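Putative oxidoreductase (PDB 3L6D) probably acts as an NADP-binding oxidoreductase, with a nucleotide-binding domain akin to that of 6-phosphogluconate dehydrogenase and a helical domain like that of reductive aminases. Local coordinates at residues Ile23-Leu28 and Ala46-Ala51; Gln31-Ala36 and Arg154-Gly159. All coordinates share one frame; numbering follows the deposited sequence.

Overall arrangement
Both contacts belong to the Rossmann-type nucleotide-binding domain, and their centres are 12 Å apart. Contact 1 packs the middle of helix 19-30 against helix 42-50, the next helix along the chain; contact 2 takes the turn just after the C-terminal end of helix 19-30 and joins it to residues 154-159, far along the sequence. A probable hydrogen bond, Leu28 O to Lys33 N at 3.1 Å, links the helix to the turn, and Val27 CG1 lies 3.4 Å from Gly159 O. The helix begins within a GxGxxG-like pattern (Gly16, Gly18, Gly21), consistent with dinucleotide binding; Ala25 of contact 1 lies near that glycine-rich turn without touching it.

Contact 1 (Ile23-Leu28 and Ala46-Ala51); sequences IMAQVL and AALVAA
In the beta-alpha-beta-alpha unit that opens this Rossmann-type domain, the helices on either side of strand 35-38 in the chain meet through Leu48 of the second and Ala25 and Gln26 of the first. The two segments, Ile23-Leu28 and Ala46-Ala51, run in roughly the same direction, as expected of successive helices joined through parallel strands. Their backbones come nearest at Gln26 and Leu48, whose CA atoms are 6.9 Å apart, and the small side chain of Ala25, which points at the neighbouring helix, makes room for so close an approach. Leu48 supplies the reach. Its CG lies anti to its carbonyl carbon (chi1 -66°), and the fork of the side chain ends nearer helix 19-30 than its first bond suggests. Both methyls then lie beside Ala25 CB, CD2 at 3.8 Å and CD1 slightly farther off. The interaction is purely apolar: no hydrogen bond crosses between the segments, and only 136 Å² is buried in all. Around this pair, Leu48 also rests on Thr22 of the same helix 19-30 and on Ile37 of strand 35-38, which places its isobutyl group between the first helix and the sheet. Ala51, just past the end of helix 42-50, touches Leu29 of helix 19-30. Gln26 takes part with the aliphatic base of its chain. The side chains of Gln26 and Leu48 cross at about a right angle, with Leu48 CD2 set 3.6 Å from Gln26 CG.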
loop_
_atom_site.group_PDB
_atom_site.type_symbol
_atom_site.label_atom_id
_atom_site.label_comp_id
_atom_site.label_asym_id
_atom_site.label_seq_id
_atom_site.Cartn_x
_atom_site.Cartn_y
_atom_site.Cartn_z
ATOM N N ILE B 23 -25.871 -9.081 2.047
ATOM C CA ILE B 23 -25.148 -9.100 0.771
ATOM C C ILE B 23 -24.688 -10.492 0.367
ATOM O O ILE B 23 -24.688 -10.827 -0.806
ATOM C CB ILE B 23 -23.995 -8.031 0.588
ATOM C CG1 ILE B 23 -23.670 -7.847 -0.924
ATOM C CG2 ILE B 23 -22.710 -8.467 1.198
ATOM C CD1 ILE B 23 -24.620 -6.966 -1.686
HETATM N N MSE B 24 -24.289 -11.296 1.335
HETATM C CA MSE B 24 -23.906 -12.666 1.029
HETATM C C MSE B 24 -25.077 -13.433 0.403
HETATM O O MSE B 24 -24.923 -14.091 -0.652
HETATM C CB MSE B 24 -23.417 -13.338 2.294
HETATM C CG MSE B 24 -22.045 -12.837 2.702
HETATM SE SE MSE B 24 -21.462 -13.802 4.303
HETATM C CE MSE B 24 -19.547 -13.296 4.381
ATOM N N ALA B 25 -26.245 -13.335 1.024
ATOM C CA ALA B 25 -27.446 -13.976 0.459
ATOM C C ALA B 25 -27.735 -13.466 -0.964
ATOM O O ALA B 25 -28.032 -14.267 -1.851
ATOM C CB ALA B 25 -28.662 -13.818 1.380
ATOM N N GLN B 26 -27.673 -12.151 -1.180
ATOM C CA GLN B 26 -27.985 -11.612 -2.521
ATOM C C GLN B 26 -27.014 -12.115 -3.556
ATOM O O GLN B 26 -27.412 -12.526 -4.658
ATOM C CB GLN B 26 -27.954 -10.072 -2.501
ATOM C CG GLN B 26 -29.094 -9.420 -1.741
ATOM C CD GLN B 26 -28.928 -7.898 -1.595
ATOM O OE1 GLN B 26 -29.906 -7.140 -1.696
ATOM N NE2 GLN B 26 -27.698 -7.444 -1.360
ATOM N N VAL B 27 -25.720 -12.094 -3.214
ATOM C CA VAL B 27 -24.676 -12.553 -4.145
ATOM C C VAL B 27 -24.913 -14.023 -4.516
ATOM O O VAL B 27 -24.943 -14.404 -5.720
ATOM C CB VAL B 27 -23.236 -12.281 -3.549
ATOM C CG1 VAL B 27 -22.183 -13.228 -4.098
ATOM C CG2 VAL B 27 -22.836 -10.837 -3.839
ATOM N N LEU B 28 -25.138 -14.838 -3.493
ATOM C CA LEU B 28 -25.405 -16.251 -3.714
ATOM C C LEU B 28 -26.673 -16.479 -4.549
ATOM O O LEU B 28 -26.640 -17.295 -5.477
ATOM C CB LEU B 28 -25.457 -17.013 -2.380
ATOM C CG LEU B 28 -24.152 -16.990 -1.590
ATOM C CD1 LEU B 28 -24.443 -17.460 -0.133
ATOM C CD2 LEU B 28 -23.107 -17.910 -2.291
ATOM N N ALA B 46 -37.649 -9.295 3.879
ATOM C CA ALA B 46 -38.585 -9.013 2.786
ATOM C C ALA B 46 -37.856 -8.852 1.431
ATOM O O ALA B 46 -38.268 -9.449 0.441
ATOM C CB ALA B 46 -39.446 -7.792 3.093
ATOM N N ALA B 47 -36.781 -8.073 1.385
ATOM C CA ALA B 47 -36.073 -7.883 0.104
ATOM C C ALA B 47 -35.479 -9.206 -0.441
ATOM O O ALA B 47 -35.496 -9.473 -1.645
ATOM C CB ALA B 47 -34.975 -6.812 0.242
ATOM N N LEU B 48 -34.986 -10.028 0.463
ATOM C CA LEU B 48 -34.381 -11.313 0.092
ATOM C C LEU B 48 -35.410 -12.297 -0.441
ATOM O O LEU B 48 -35.179 -12.920 -1.454
ATOM C CB LEU B 48 -33.577 -11.893 1.257
ATOM C CG LEU B 48 -32.329 -11.103 1.688
ATOM C CD1 LEU B 48 -31.817 -11.660 3.006
ATOM C CD2 LEU B 48 -31.191 -11.064 0.672
ATOM N N VAL B 49 -36.580 -12.369 0.198
ATOM C CA VAL B 49 -37.693 -13.162 -0.320
ATOM C C VAL B 49 -38.064 -12.695 -1.737
ATOM O O VAL B 49 -38.245 -13.510 -2.648
ATOM C CB VAL B 49 -38.922 -13.126 0.649
ATOM C CG1 VAL B 49 -40.145 -13.810 0.029
ATOM C CG2 VAL B 49 -38.576 -13.845 1.959
ATOM N N ALA B 50 -38.160 -11.378 -1.904
ATOM C CA ALA B 50 -38.501 -10.766 -3.189
ATOM C C ALA B 50 -37.464 -11.186 -4.273
ATOM O O ALA B 50 -37.826 -11.420 -5.443
ATOM C CB ALA B 50 -38.523 -9.245 -3.030
ATOM N N ALA B 51 -36.203 -11.304 -3.849
ATOM C CA ALA B 51 -35.073 -11.707 -4.725
ATOM C C ALA B 51 -34.958 -13.224 -4.941
ATOM O O ALA B 51 -34.023 -13.661 -5.608
ATOM C CB ALA B 51 -33.746 -11.151 -4.180
#

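Contact 2 (Gln31-Ala36 and Arg154-Gly159); sequences QGKRVA and RALLEG
Gln31 lays the end of its side chain over the backbone of Gly159, and its amide is used at both ends. NE2 donates to Gly159 O at 2.6 Å, in a bond that is almost straight (177°) and lies in the amide plane of Gln31, though it meets the acceptor tilted from the plane of its carbonyl. The other end, OE1, sits 3.3 Å from Gly159 CA, and a side chain on Gly159 would run into this oxygen. OE1 in turn accepts from Lys33 NZ at 2.7 Å, with the ammonium standing above the carbonyl plane (36° out of it). Having a bond at each end should fix which way round the amide lies. With an alanine here instead of Gln31, Gly159 O is likely to lose its side-chain donor and the Lys33 ammonium its carbonyl partner. The contact joins the turn between helix 19-30 and strand 35-38 of the Rossmann-type domain to the chain that leads into edge strand 163-166. Helix 19-30 ends in a Schellman motif at Gly32, whose positive phi turns the chain toward strand 35-38. Just after it, the side chain of Lys33 bends at chi2 (81°), which brings NZ back to Gln31 OE1 while the methylenes lie against Leu156. Leu156 also packs on Leu28 of helix 19-30 and on Val12 of strand 12-15. Lys33 and Leu156 cross obliquely, with Leu156 CD1 4.0 Å from Lys33 CG and 4.1 Å from Lys33 CE.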
loop_
_atom_site.group_PDB
_atom_site.type_symbol
_atom_site.label_atom_id
_atom_site.label_comp_id
_atom_site.label_asym_id
_atom_site.label_seq_id
_atom_site.Cartn_x
_atom_site.Cartn_y
_atom_site.Cartn_z
ATOM N N GLN B 31 -25.893 -15.672 -8.156
ATOM C CA GLN B 31 -25.071 -16.700 -8.756
ATOM C C GLN B 31 -25.854 -17.969 -9.082
ATOM O O GLN B 31 -25.292 -18.910 -9.632
ATOM C CB GLN B 31 -23.886 -17.039 -7.828
ATOM C CG GLN B 31 -22.871 -15.876 -7.703
ATOM C CD GLN B 31 -21.935 -16.027 -6.505
ATOM O OE1 GLN B 31 -22.054 -16.974 -5.719
ATOM N NE2 GLN B 31 -21.016 -15.080 -6.347
ATOM N N GLY B 32 -27.138 -18.007 -8.736
ATOM C CA GLY B 32 -27.945 -19.193 -9.002
ATOM C C GLY B 32 -28.138 -20.221 -7.887
ATOM O O GLY B 32 -28.737 -21.264 -8.128
ATOM N N LYS B 33 -27.649 -19.949 -6.673
ATOM C CA LYS B 33 -27.864 -20.882 -5.558
ATOM C C LYS B 33 -29.300 -20.764 -5.054
ATOM O O LYS B 33 -29.899 -19.687 -5.099
ATOM C CB LYS B 33 -26.915 -20.564 -4.364
ATOM C CG LYS B 33 -25.420 -20.975 -4.526
ATOM C CD LYS B 33 -24.634 -19.934 -5.356
ATOM C CE LYS B 33 -23.110 -20.205 -5.354
ATOM N NZ LYS B 33 -22.445 -19.496 -6.495
ATOM N N ARG B 34 -29.841 -21.879 -4.562
ATOM C CA ARG B 34 -31.144 -21.895 -3.963
ATOM C C ARG B 34 -30.802 -21.568 -2.508
ATOM O O ARG B 34 -30.001 -22.313 -1.878
ATOM C CB ARG B 34 -31.730 -23.294 -4.048
ATOM C CG ARG B 34 -32.023 -23.757 -5.526
ATOM C CD ARG B 34 -32.280 -25.258 -5.573
ATOM N NE ARG B 34 -31.084 -26.040 -5.201
ATOM C CZ ARG B 34 -31.085 -27.353 -4.947
ATOM N NH1 ARG B 34 -32.233 -28.076 -5.013
ATOM N NH2 ARG B 34 -29.938 -27.958 -4.643
ATOM N N VAL B 35 -31.321 -20.446 -2.025
ATOM C CA VAL B 35 -30.930 -19.929 -0.667
ATOM C C VAL B 35 -32.126 -19.866 0.283
ATOM O O VAL B 35 -33.175 -19.295 -0.056
ATOM C CB VAL B 35 -30.308 -18.502 -0.777
ATOM C CG1 VAL B 35 -29.756 -18.022 0.611
ATOM C CG2 VAL B 35 -29.182 -18.425 -1.838
ATOM N N ALA B 36 -31.946 -20.404 1.494
ATOM C CA ALA B 36 -32.947 -20.289 2.520
ATOM C C ALA B 36 -32.380 -19.389 3.609
ATOM O O ALA B 36 -31.169 -19.351 3.813
ATOM C CB ALA B 36 -33.307 -21.681 3.070
ATOM N N ARG B 154 -16.125 -25.651 -0.520
ATOM C CA ARG B 154 -15.222 -24.609 -0.996
ATOM C C ARG B 154 -15.788 -23.854 -2.195
ATOM O O ARG B 154 -15.697 -22.647 -2.234
ATOM C CB ARG B 154 -13.858 -25.227 -1.369
ATOM C CG ARG B 154 -12.876 -24.174 -1.780
ATOM C CD ARG B 154 -11.890 -24.791 -2.721
ATOM N NE ARG B 154 -10.688 -25.151 -2.009
ATOM C CZ ARG B 154 -9.655 -24.330 -1.860
ATOM N NH1 ARG B 154 -9.718 -23.117 -2.368
ATOM N NH2 ARG B 154 -8.569 -24.721 -1.210
ATOM N N ALA B 155 -16.367 -24.570 -3.169
ATOM C CA ALA B 155 -16.904 -23.929 -4.386
ATOM C C ALA B 155 -18.009 -22.927 -4.007
ATOM O O ALA B 155 -18.074 -21.811 -4.518
ATOM C CB ALA B 155 -17.468 -25.019 -5.437
ATOM N N LEU B 156 -18.835 -23.318 -3.053
ATOM C CA LEU B 156 -19.902 -22.443 -2.575
ATOM C C LEU B 156 -19.326 -21.167 -1.950
ATOM O O LEU B 156 -19.735 -20.053 -2.296
ATOM C CB LEU B 156 -20.725 -23.195 -1.506
ATOM C CG LEU B 156 -21.746 -22.386 -0.742
ATOM C CD1 LEU B 156 -22.875 -21.972 -1.671
ATOM C CD2 LEU B 156 -22.245 -23.259 0.408
ATOM N N LEU B 157 -18.358 -21.340 -1.058
ATOM C CA LEU B 157 -17.765 -20.239 -0.345
ATOM C C LEU B 157 -16.944 -19.337 -1.290
ATOM O O LEU B 157 -16.831 -18.140 -1.074
ATOM C CB LEU B 157 -16.905 -20.777 0.798
ATOM C CG LEU B 157 -17.765 -21.518 1.854
ATOM C CD1 LEU B 157 -16.920 -22.015 2.990
ATOM C CD2 LEU B 157 -18.969 -20.613 2.370
ATOM N N GLU B 158 -16.400 -19.927 -2.338
ATOM C CA GLU B 158 -15.755 -19.141 -3.407
ATOM C C GLU B 158 -16.736 -18.206 -4.112
ATOM O O GLU B 158 -16.319 -17.265 -4.784
ATOM C CB GLU B 158 -14.991 -20.040 -4.411
ATOM C CG GLU B 158 -13.640 -20.446 -3.852
ATOM C CD GLU B 158 -12.949 -21.570 -4.648
ATOM O OE1 GLU B 158 -13.573 -22.184 -5.556
ATOM O OE2 GLU B 158 -11.782 -21.856 -4.283
ATOM N N GLY B 159 -18.034 -18.451 -3.949
ATOM C CA GLY B 159 -19.021 -17.512 -4.447
ATOM C C GLY B 159 -18.961 -16.159 -3.743
ATOM O O GLY B 159 -19.321 -15.128 -4.333
#